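Nitrogen regulatory protein P-II (Thiomonas intermedia, PDB 5D4N) binds adenine nucleotides and bicarbonate as a carboxysome-associated PII-like signalling protein, and probably regulates partner proteins. Local coordinates at residues A[11-16]-A[92-97]; A[17-22]-A[59-64]; A[37-42]-A[65-70]. One frame throughout, in Å; residues are numbered along the deposited sequence.

Interaction 1. Residues A[11-16]-A[92-97]; sequences KLEIIL and VVFVHD. With ADP (adenosine-5'-diphosphate), chain D; ACT (acetate ion), chain G.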
loop_
_atom_site.group_PDB
_atom_site.type_symbol
_atom_site.label_atom_id
_atom_site.label_comp_id
_atom_site.label_asym_id
_atom_site.label_seq_id
_atom_site.Cartn_x
_atom_site.Cartn_y
_atom_site.Cartn_z
ATOM N N LYS A 11 3.454 -5.797 -8.060
ATOM C CA LYS A 11 2.282 -5.662 -7.201
ATOM C C LYS A 11 1.491 -4.484 -7.710
ATOM O O LYS A 11 2.011 -3.364 -7.800
ATOM C CB LYS A 11 2.660 -5.434 -5.741
ATOM C CG LYS A 11 1.473 -5.634 -4.771
ATOM C CD LYS A 11 1.702 -4.940 -3.436
ATOM C CE LYS A 11 1.533 -3.446 -3.501
ATOM N NZ LYS A 11 1.721 -2.849 -2.131
ATOM N N LEU A 12 0.244 -4.747 -8.074
ATOM C CA LEU A 12 -0.632 -3.656 -8.510
ATOM C C LEU A 12 -1.423 -3.130 -7.339
ATOM O O LEU A 12 -1.869 -3.892 -6.484
ATOM C CB LEU A 12 -1.652 -4.180 -9.540
ATOM C CG LEU A 12 -1.086 -4.869 -10.793
ATOM C CD1 LEU A 12 -2.221 -5.216 -11.759
ATOM C CD2 LEU A 12 -0.070 -4.022 -11.469
ATOM N N GLU A 13 -1.647 -1.814 -7.334
ATOM C CA GLU A 13 -2.616 -1.183 -6.434
ATOM C C GLU A 13 -3.633 -0.561 -7.399
ATOM O O GLU A 13 -3.254 0.287 -8.216
ATOM C CB GLU A 13 -2.000 -0.074 -5.570
ATOM C CG GLU A 13 -1.138 -0.707 -4.483
ATOM C CD GLU A 13 -0.450 0.273 -3.548
ATOM O OE1 GLU A 13 -0.433 1.489 -3.839
ATOM O OE2 GLU A 13 0.109 -0.195 -2.532
ATOM N N ILE A 14 -4.876 -1.061 -7.388
ATOM C CA ILE A 14 -5.911 -0.618 -8.343
ATOM C C ILE A 14 -6.954 0.109 -7.524
ATOM O O ILE A 14 -7.608 -0.519 -6.692
ATOM C CB ILE A 14 -6.523 -1.836 -9.035
ATOM C CG1 ILE A 14 -5.438 -2.664 -9.753
ATOM C CG2 ILE A 14 -7.644 -1.381 -10.014
ATOM C CD1 ILE A 14 -5.892 -4.153 -10.016
ATOM N N ILE A 15 -7.086 1.425 -7.726
ATOM C CA ILE A 15 -8.006 2.225 -6.907
ATOM C C ILE A 15 -9.171 2.612 -7.770
ATOM O O ILE A 15 -8.981 3.203 -8.823
ATOM C CB ILE A 15 -7.299 3.459 -6.294
ATOM C CG1 ILE A 15 -6.088 2.997 -5.411
ATOM C CG2 ILE A 15 -8.334 4.290 -5.497
ATOM C CD1 ILE A 15 -5.071 4.127 -5.007
ATOM N N LEU A 16 -10.372 2.228 -7.353
ATOM C CA LEU A 16 -11.564 2.480 -8.162
ATOM C C LEU A 16 -12.815 2.488 -7.315
ATOM O O LEU A 16 -12.779 2.105 -6.151
ATOM C CB LEU A 16 -11.668 1.454 -9.335
ATOM C CG LEU A 16 -12.164 0.028 -9.004
ATOM C CD1 LEU A 16 -12.299 -0.785 -10.301
ATOM C CD2 LEU A 16 -11.227 -0.722 -8.061
ATOM N N VAL A 92 -7.120 4.728 -10.617
ATOM C CA VAL A 92 -5.703 4.673 -11.007
ATOM C C VAL A 92 -5.136 3.292 -10.744
ATOM O O VAL A 92 -5.671 2.538 -9.931
ATOM C CB VAL A 92 -4.879 5.729 -10.217
ATOM C CG1 VAL A 92 -5.249 7.177 -10.595
ATOM C CG2 VAL A 92 -5.025 5.512 -8.708
ATOM N N VAL A 93 -4.042 2.972 -11.444
ATOM C CA VAL A 93 -3.297 1.732 -11.208
ATOM C C VAL A 93 -1.838 2.065 -10.988
ATOM O O VAL A 93 -1.201 2.730 -11.841
ATOM C CB VAL A 93 -3.456 0.653 -12.304
ATOM C CG1 VAL A 93 -2.664 -0.611 -11.928
ATOM C CG2 VAL A 93 -4.923 0.304 -12.522
ATOM N N PHE A 94 -1.287 1.594 -9.847
ATOM C CA PHE A 94 0.124 1.798 -9.542
ATOM C C PHE A 94 0.816 0.458 -9.627
ATOM O O PHE A 94 0.392 -0.490 -8.946
ATOM C CB PHE A 94 0.299 2.382 -8.150
ATOM C CG PHE A 94 -0.430 3.677 -7.878
ATOM C CD1 PHE A 94 -0.543 4.655 -8.867
ATOM C CD2 PHE A 94 -1.021 3.914 -6.638
ATOM C CE1 PHE A 94 -1.231 5.862 -8.616
ATOM C CE2 PHE A 94 -1.679 5.112 -6.386
ATOM C CZ PHE A 94 -1.768 6.086 -7.361
ATOM N N VAL A 95 1.875 0.381 -10.418
ATOM C CA VAL A 95 2.642 -0.892 -10.551
ATOM C C VAL A 95 3.894 -0.790 -9.704
ATOM O O VAL A 95 4.655 0.166 -9.857
ATOM C CB VAL A 95 3.030 -1.198 -12.025
ATOM C CG1 VAL A 95 3.699 -2.590 -12.114
ATOM C CG2 VAL A 95 1.795 -1.104 -12.954
ATOM N N HIS A 96 4.084 -1.759 -8.789
ATOM C CA HIS A 96 5.259 -1.754 -7.903
ATOM C C HIS A 96 6.114 -2.977 -8.213
ATOM O O HIS A 96 5.597 -4.027 -8.653
ATOM C CB HIS A 96 4.801 -1.961 -6.429
ATOM C CG HIS A 96 3.968 -0.857 -5.860
ATOM N ND1 HIS A 96 2.658 -0.676 -6.260
ATOM C CD2 HIS A 96 4.259 0.048 -4.892
ATOM C CE1 HIS A 96 2.203 0.356 -5.540
ATOM N NE2 HIS A 96 3.122 0.807 -4.700
ATOM N N ASP A 97 7.407 -2.886 -7.897
ATOM C CA ASP A 97 8.282 -4.039 -7.904
ATOM C C ASP A 97 8.262 -4.531 -6.465
ATOM O O ASP A 97 8.333 -3.733 -5.520
ATOM C CB ASP A 97 9.713 -3.633 -8.271
ATOM C CG ASP A 97 9.870 -3.440 -9.755
ATOM O OD1 ASP A 97 9.335 -4.248 -10.503
ATOM O OD2 ASP A 97 10.620 -2.541 -10.155
HETATM P PB ADP D . -12.353 11.903 -10.790
HETATM O O1B ADP D . -11.836 12.543 -11.960
HETATM O O2B ADP D . -13.667 11.248 -11.108
HETATM O O3B ADP D . -12.584 12.918 -9.693
HETATM P PA ADP D . -9.785 10.353 -10.586
HETATM O O1A ADP D . -9.693 9.265 -11.596
HETATM O O2A ADP D . -8.870 11.536 -10.975
HETATM O O3A ADP D . -11.301 10.791 -10.310
HETATM O "O5'" ADP D . -9.287 9.787 -9.185
HETATM C "C5'" ADP D . -10.070 8.779 -8.526
HETATM C "C4'" ADP D . -9.370 8.350 -7.262
HETATM O "O4'" ADP D . -8.075 7.810 -7.591
HETATM C "C3'" ADP D . -9.061 9.491 -6.304
HETATM O "O3'" ADP D . -10.192 9.851 -5.514
HETATM C "C2'" ADP D . -7.939 8.875 -5.469
HETATM O "O2'" ADP D . -8.491 7.952 -4.551
HETATM C "C1'" ADP D . -7.162 8.088 -6.531
HETATM N N9 ADP D . -6.040 8.856 -7.065
HETATM C C8 ADP D . -6.038 9.702 -8.144
HETATM N N7 ADP D . -4.911 10.353 -8.311
HETATM C C5 ADP D . -4.111 9.894 -7.275
HETATM C C6 ADP D . -2.772 10.166 -6.917
HETATM N N6 ADP D . -2.008 11.076 -7.544
HETATM N N1 ADP D . -2.249 9.475 -5.877
HETATM C C2 ADP D . -3.026 8.603 -5.223
HETATM N N3 ADP D . -4.307 8.291 -5.449
HETATM C C4 ADP D . -4.788 8.965 -6.505
HETATM C C ACT G . -2.334 4.945 -14.446
HETATM O O ACT G . -2.051 5.741 -15.408
HETATM O OXT ACT G . -3.239 5.081 -13.525
HETATM C CH3 ACT G . -1.484 3.655 -14.352
#
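Strands 11-16 and 92-97 run antiparallel, their axes 4.7 Å apart and their directions 168° apart, with Lys11–His96, Glu13–Phe94 and Ile15–Val92 as hydrogen-bonded pairs. Side chains of these pairs occupy the face turned to neighbouring subunits. On the other face Leu12, Ile14 and Val93 pack against helix 72-88.

Lys11 O is gripped by two donors, His96 N at 2.8 Å and His96 ND1 at 3.2 Å, which arrive from opposite faces of the carbonyl plane and so restrain the imidazole's rotation. Bending at chi3 (75°) brings Lys11 CE over one ring face, offset toward the rim, in a CH-pi contact 4.3 Å from the centroid. Glu13 approaches the same ring obliquely: its CD is 3.3 Å from His96 CE1, the carboxylate and ring planes 57° apart. Lys11 NZ bridges to Glu13 OE2 at 3.1 Å and also to Glu13 OE1 of the third subunit, while Glu13 OE1 meets the Phe94 ring edge at CD2 (3.7 Å) and forms a salt bridge with Lys11 of the second subunit. An alanine in place of Glu13 would probably leave both lysine ammonium groups without this anionic partner and open a gap beside His96.

At the far end Phe94 CZ touches ADP C2 at 3.5 Å, and Val92 and Ile15 also line the nucleotide pocket.

Because ND1 donates to Lys11 O and NE2 bonds to Lys11 NZ of the second subunit, His96 is probably a neutral imidazole, and the lysine–glutamate–histidine cluster links this strand pair to neighbouring subunits.

Interaction 2. Residues A[17-22]-A[59-64]; sequences EGAHKE and EDDALI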
loop_
_atom_site.group_PDB
_atom_site.type_symbol
_atom_site.label_atom_id
_atom_site.label_comp_id
_atom_site.label_asym_id
_atom_site.label_seq_id
_atom_site.Cartn_x
_atom_site.Cartn_y
_atom_site.Cartn_z
ATOM N N GLU A 17 -13.937 2.933 -7.888
ATOM C CA GLU A 17 -15.185 2.947 -7.126
ATOM C C GLU A 17 -15.632 1.528 -6.836
ATOM O O GLU A 17 -15.521 0.646 -7.694
ATOM C CB GLU A 17 -16.275 3.684 -7.911
ATOM C CG GLU A 17 -15.978 5.173 -8.046
ATOM C CD GLU A 17 -16.769 5.794 -9.190
ATOM O OE1 GLU A 17 -16.449 5.491 -10.362
ATOM O OE2 GLU A 17 -17.758 6.513 -8.924
ATOM N N GLY A 18 -16.136 1.319 -5.633
ATOM C CA GLY A 18 -16.553 -0.014 -5.203
ATOM C C GLY A 18 -17.600 -0.660 -6.097
ATOM O O GLY A 18 -17.686 -1.891 -6.155
ATOM N N ALA A 19 -18.441 0.164 -6.785
ATOM C CA ALA A 19 -19.473 -0.395 -7.693
ATOM C C ALA A 19 -18.859 -1.186 -8.853
ATOM O O ALA A 19 -19.546 -2.013 -9.459
ATOM C CB ALA A 19 -20.355 0.710 -8.236
ATOM N N HIS A 20 -17.579 -0.940 -9.156
ATOM C CA HIS A 20 -16.876 -1.637 -10.230
ATOM C C HIS A 20 -15.979 -2.779 -9.738
ATOM O O HIS A 20 -15.140 -3.283 -10.503
ATOM C CB HIS A 20 -16.086 -0.615 -11.051
ATOM C CG HIS A 20 -16.964 0.408 -11.672
ATOM N ND1 HIS A 20 -17.892 0.061 -12.650
ATOM C CD2 HIS A 20 -17.069 1.732 -11.409
ATOM C CE1 HIS A 20 -18.505 1.193 -12.967
ATOM N NE2 HIS A 20 -18.040 2.225 -12.248
ATOM N N LYS A 21 -16.140 -3.195 -8.450
ATOM C CA LYS A 21 -15.303 -4.254 -7.873
ATOM C C LYS A 21 -15.342 -5.538 -8.706
ATOM O O LYS A 21 -14.278 -6.089 -9.031
ATOM C CB LYS A 21 -15.729 -4.554 -6.431
ATOM C CG LYS A 21 -14.907 -5.683 -5.746
ATOM C CD LYS A 21 -15.305 -5.861 -4.279
ATOM C CE LYS A 21 -16.476 -6.769 -4.076
ATOM N NZ LYS A 21 -16.775 -6.923 -2.624
ATOM N N GLU A 22 -16.543 -5.992 -9.069
ATOM C CA GLU A 22 -16.678 -7.240 -9.819
ATOM C C GLU A 22 -15.993 -7.179 -11.192
ATOM O O GLU A 22 -15.349 -8.150 -11.577
ATOM C CB GLU A 22 -18.144 -7.686 -9.888
ATOM C CG GLU A 22 -18.337 -9.053 -10.504
ATOM C CD GLU A 22 -19.780 -9.367 -10.827
ATOM O OE1 GLU A 22 -20.251 -8.930 -11.902
ATOM O OE2 GLU A 22 -20.442 -10.040 -10.004
ATOM N N GLU A 59 -22.154 1.022 1.597
ATOM C CA GLU A 59 -20.722 0.848 1.850
ATOM C C GLU A 59 -20.003 0.309 0.601
ATOM O O GLU A 59 -18.847 0.644 0.369
ATOM C CB GLU A 59 -20.505 -0.125 3.033
ATOM N N ASP A 60 -20.729 -0.498 -0.201
ATOM C CA ASP A 60 -20.197 -1.086 -1.424
ATOM C C ASP A 60 -19.852 -0.055 -2.497
ATOM O O ASP A 60 -19.066 -0.368 -3.393
ATOM C CB ASP A 60 -21.148 -2.165 -1.957
ATOM C CG ASP A 60 -21.244 -3.400 -1.073
ATOM O OD1 ASP A 60 -20.310 -3.636 -0.270
ATOM O OD2 ASP A 60 -22.227 -4.162 -1.226
ATOM N N ASP A 61 -20.409 1.171 -2.400
ATOM C CA ASP A 61 -20.121 2.226 -3.379
ATOM C C ASP A 61 -18.834 2.986 -3.096
ATOM O O ASP A 61 -18.367 3.706 -3.969
ATOM C CB ASP A 61 -21.264 3.218 -3.477
ATOM C CG ASP A 61 -22.547 2.705 -4.093
ATOM O OD1 ASP A 61 -22.523 1.597 -4.696
ATOM O OD2 ASP A 61 -23.580 3.375 -3.934
ATOM N N ALA A 62 -18.307 2.919 -1.868
ATOM C CA ALA A 62 -17.104 3.673 -1.535
ATOM C C ALA A 62 -15.888 3.216 -2.361
ATOM O O ALA A 62 -15.878 2.074 -2.871
ATOM C CB ALA A 62 -16.801 3.549 -0.038
ATOM N N LEU A 63 -14.892 4.108 -2.514
ATOM C CA LEU A 63 -13.647 3.750 -3.203
ATOM C C LEU A 63 -13.017 2.565 -2.518
ATOM O O LEU A 63 -13.107 2.421 -1.295
ATOM C CB LEU A 63 -12.587 4.873 -3.188
ATOM C CG LEU A 63 -12.756 6.068 -4.095
ATOM C CD1 LEU A 63 -11.640 7.064 -3.810
ATOM C CD2 LEU A 63 -12.711 5.687 -5.571
ATOM N N ILE A 64 -12.372 1.716 -3.308
ATOM C CA ILE A 64 -11.633 0.577 -2.772
ATOM C C ILE A 64 -10.260 0.541 -3.426
ATOM O O ILE A 64 -10.046 1.155 -4.483
ATOM C CB ILE A 64 -12.373 -0.785 -3.012
ATOM C CG1 ILE A 64 -12.532 -1.073 -4.546
ATOM C CG2 ILE A 64 -13.698 -0.842 -2.282
ATOM C CD1 ILE A 64 -13.051 -2.461 -4.878
HETATM O O HOH W 1 -19.095 2.986 -6.472
#
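Where strand 7-17 ends, Gly18 meets the turn leading into strand 63-70 in a close backbone-to-backbone contact, partly buried and touched by no other subunit of the assembly. Glu17 and Leu63 form the last antiparallel pair, with diverging side chains, and Gly18 N then makes a weak hydrogen bond of 2.9 Å to Ala62 O. Gly18 CA comes within 3.1 Å of Asp60 O in a CA-H...O contact. A CB on this residue would collide with the carbonyl oxygens of both Asp60 and Ala62, so the close approach depends on the missing side chain. One step on, the direct bonds give way to a water, which accepts from Ala19 N at 2.9 Å and donates to Asp61 O at 2.7 Å.

Side chains add two further touches. Ile64 has CG1 in the crowded position between backbone N and carbonyl carbon (chi1 62°), and its CD1 lies 3.7 Å from Lys21 CB, the two side chains crossing at about a right angle. Leu63 CD2 rests 4.1 Å from Glu17 CG, while the residue also touches ADP.

Through Lys21, in the first turn of helix 21-31, the contact joins the start of that helix to strand 63-70, with Ile38 of strand 36-46 meeting both Lys21 and Ile64.

Interaction 3. Residues A[37-42]-A[65-70]; sequences TIVGNL and MIIAAV. With AMP (adenosine monophosphate), chain F.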
loop_
_atom_site.group_PDB
_atom_site.type_symbol
_atom_site.label_atom_id
_atom_site.label_comp_id
_atom_site.label_asym_id
_atom_site.label_seq_id
_atom_site.Cartn_x
_atom_site.Cartn_y
_atom_site.Cartn_z
ATOM N N THR A 37 -6.095 -8.672 -2.419
ATOM C CA THR A 37 -6.552 -8.151 -1.138
ATOM C C THR A 37 -7.256 -6.829 -1.381
ATOM O O THR A 37 -6.762 -6.042 -2.168
ATOM C CB THR A 37 -5.328 -7.959 -0.221
ATOM O OG1 THR A 37 -4.738 -9.250 0.016
ATOM C CG2 THR A 37 -5.715 -7.332 1.126
ATOM N N ILE A 38 -8.389 -6.597 -0.732
ATOM C CA ILE A 38 -9.166 -5.375 -0.976
ATOM C C ILE A 38 -9.230 -4.542 0.281
ATOM O O ILE A 38 -9.615 -5.037 1.351
ATOM C CB ILE A 38 -10.572 -5.718 -1.508
ATOM C CG1 ILE A 38 -10.491 -6.632 -2.770
ATOM C CG2 ILE A 38 -11.333 -4.401 -1.823
ATOM C CD1 ILE A 38 -11.794 -7.010 -3.393
ATOM N N VAL A 39 -8.782 -3.282 0.158
ATOM C CA VAL A 39 -8.826 -2.293 1.239
ATOM C C VAL A 39 -10.089 -1.490 0.932
ATOM O O VAL A 39 -10.193 -0.853 -0.116
ATOM C CB VAL A 39 -7.575 -1.387 1.238
ATOM C CG1 VAL A 39 -7.604 -0.449 2.444
ATOM C CG2 VAL A 39 -6.277 -2.224 1.229
ATOM N N GLY A 40 -11.042 -1.516 1.848
ATOM C CA GLY A 40 -12.308 -0.859 1.576
ATOM C C GLY A 40 -12.458 0.490 2.227
ATOM O O GLY A 40 -11.585 0.926 2.987
ATOM N N ASN A 41 -13.624 1.148 1.929
ATOM C CA ASN A 41 -14.057 2.417 2.516
ATOM C C ASN A 41 -12.956 3.491 2.471
ATOM O O ASN A 41 -12.594 4.092 3.475
ATOM C CB ASN A 41 -14.573 2.184 3.960
ATOM C CG ASN A 41 -15.341 3.354 4.544
ATOM O OD1 ASN A 41 -16.327 3.834 3.972
ATOM N ND2 ASN A 41 -14.901 3.840 5.702
ATOM N N LEU A 42 -12.412 3.711 1.303
ATOM C CA LEU A 42 -11.365 4.721 1.167
ATOM C C LEU A 42 -11.963 6.066 0.885
ATOM O O LEU A 42 -13.146 6.168 0.536
ATOM C CB LEU A 42 -10.489 4.333 -0.001
ATOM C CG LEU A 42 -9.770 3.002 0.159
ATOM C CD1 LEU A 42 -8.926 2.758 -1.056
ATOM C CD2 LEU A 42 -8.889 3.007 1.433
ATOM N N MET A 65 -9.332 -0.187 -2.808
ATOM C CA MET A 65 -8.028 -0.420 -3.406
ATOM C C MET A 65 -7.831 -1.905 -3.455
ATOM O O MET A 65 -7.892 -2.577 -2.409
ATOM C CB MET A 65 -6.884 0.233 -2.606
ATOM C CG MET A 65 -5.542 -0.075 -3.214
ATOM S SD MET A 65 -4.175 0.867 -2.471
ATOM C CE MET A 65 -4.193 0.217 -0.761
ATOM N N ILE A 66 -7.620 -2.430 -4.663
ATOM C CA ILE A 66 -7.380 -3.865 -4.823
ATOM C C ILE A 66 -5.872 -4.012 -4.952
ATOM O O ILE A 66 -5.261 -3.380 -5.832
ATOM C CB ILE A 66 -8.098 -4.404 -6.082
ATOM C CG1 ILE A 66 -9.610 -4.196 -5.951
ATOM C CG2 ILE A 66 -7.742 -5.899 -6.246
ATOM C CD1 ILE A 66 -10.402 -4.484 -7.283
ATOM N N ILE A 67 -5.273 -4.843 -4.083
ATOM C CA ILE A 67 -3.837 -5.072 -4.096
ATOM C C ILE A 67 -3.671 -6.442 -4.718
ATOM O O ILE A 67 -4.228 -7.422 -4.207
ATOM C CB ILE A 67 -3.262 -5.078 -2.647
ATOM C CG1 ILE A 67 -3.467 -3.723 -1.957
ATOM C CG2 ILE A 67 -1.778 -5.485 -2.666
ATOM C CD1 ILE A 67 -3.204 -3.818 -0.416
ATOM N N ALA A 68 -2.895 -6.525 -5.798
ATOM C CA ALA A 68 -2.737 -7.796 -6.459
ATOM C C ALA A 68 -1.298 -8.063 -6.824
ATOM O O ALA A 68 -0.749 -7.347 -7.663
ATOM C CB ALA A 68 -3.627 -7.842 -7.707
ATOM N N ALA A 69 -0.671 -9.077 -6.173
ATOM C CA ALA A 69 0.685 -9.492 -6.526
ATOM C C ALA A 69 0.560 -10.418 -7.717
ATOM O O ALA A 69 -0.172 -11.417 -7.676
ATOM C CB ALA A 69 1.350 -10.235 -5.356
ATOM N N VAL A 70 1.273 -10.069 -8.794
ATOM C CA VAL A 70 1.201 -10.808 -10.055
ATOM C C VAL A 70 2.578 -11.000 -10.665
ATOM O O VAL A 70 3.442 -10.136 -10.524
ATOM C CB VAL A 70 0.271 -10.071 -11.058
ATOM C CG1 VAL A 70 -1.113 -9.850 -10.475
ATOM C CG2 VAL A 70 0.840 -8.725 -11.540
HETATM P P AMP F . -3.736 -17.664 0.763
HETATM O O1P AMP F . -3.590 -18.103 -0.688
HETATM O O2P AMP F . -4.833 -18.475 1.425
HETATM O O3P AMP F . -2.457 -17.638 1.525
HETATM O "O5'" AMP F . -4.343 -16.171 0.717
HETATM C "C5'" AMP F . -4.671 -15.502 1.957
HETATM C "C4'" AMP F . -4.862 -14.034 1.672
HETATM O "O4'" AMP F . -3.623 -13.462 1.222
HETATM C "C3'" AMP F . -5.842 -13.731 0.543
HETATM O "O3'" AMP F . -7.194 -13.826 0.970
HETATM C "C2'" AMP F . -5.420 -12.304 0.169
HETATM O "O2'" AMP F . -5.950 -11.396 1.129
HETATM C "C1'" AMP F . -3.886 -12.405 0.307
HETATM N N9 AMP F . -3.236 -12.743 -0.957
HETATM C C8 AMP F . -2.941 -13.993 -1.445
HETATM N N7 AMP F . -2.425 -13.987 -2.650
HETATM C C5 AMP F . -2.404 -12.641 -2.988
HETATM C C6 AMP F . -1.983 -11.961 -4.147
HETATM N N6 AMP F . -1.490 -12.587 -5.233
HETATM N N1 AMP F . -2.068 -10.608 -4.145
HETATM C C2 AMP F . -2.560 -9.985 -3.065
HETATM N N3 AMP F . -3.024 -10.524 -1.929
HETATM C C4 AMP F . -2.895 -11.864 -1.949
#
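Thr37 pairs with Ile67 and Val39 with Met65 in an antiparallel ladder of the ferredoxin-like PII fold, joining the two strands between which PII proteins carry the T-loop. The ladder is regular: Ile67 N reaches Thr37 O at 2.7 Å with an almost straight N-H...O angle of 176°, and Val39 N reaches Met65 O at 2.8 Å.

Packing is closer on the face bearing Val39, Met65 and Ile67 than on the reverse. Val39 CG2 sits between two partners, 3.8 Å from Met65 CE and equally far from Ile67 CD1. The bend at chi3 (64°) of Met65 puts CE beside the valine, and residues of the second subunit, Val39 and Ile67 among them, cover this side. On the reverse face Ile38 CG1 and Ile66 CG1 lie 4.1 Å apart, side by side beneath helix 21-31.

The contrast comes at Gly40 and Asn41, which are exposed and touch nothing of strand 65-70 where the chain turns a corner. Leu42 comes back in, its CD1 3.6 Å from Met65 CB.

Beyond the paired residues, AMP takes the place of a partner strand opposite Ala69. Ala69 N donates to AMP N1 and Ala69 O accepts from N6. Thr37 OG1 relays a two-bond chain, accepting from AMP O2' at 2.7 Å and donating to AMP N3 at 2.9 Å.

Overall arrangement
From the N terminus, strand 7-17 supplies the first half of interaction 1 and, as it ends, the first half of interaction 2. The chain then passes through helix 21-31 to strand 36-46, where residues 37-42 await their partner. On its return, 59-64 closes interaction 2 and 65-70, farther along the same strand, closes interaction 3; the segments of these two alternate, so their loops cross. Helix 72-88 follows before 92-97 closes interaction 1, whose loop encloses both others. Neighbouring strands complete the weave: Ile14 O meets Ile66 N at 2.8 Å, Leu16 O meets Ile64 N and Leu63 O meets Leu42 N, joining the three contacts across one sheet.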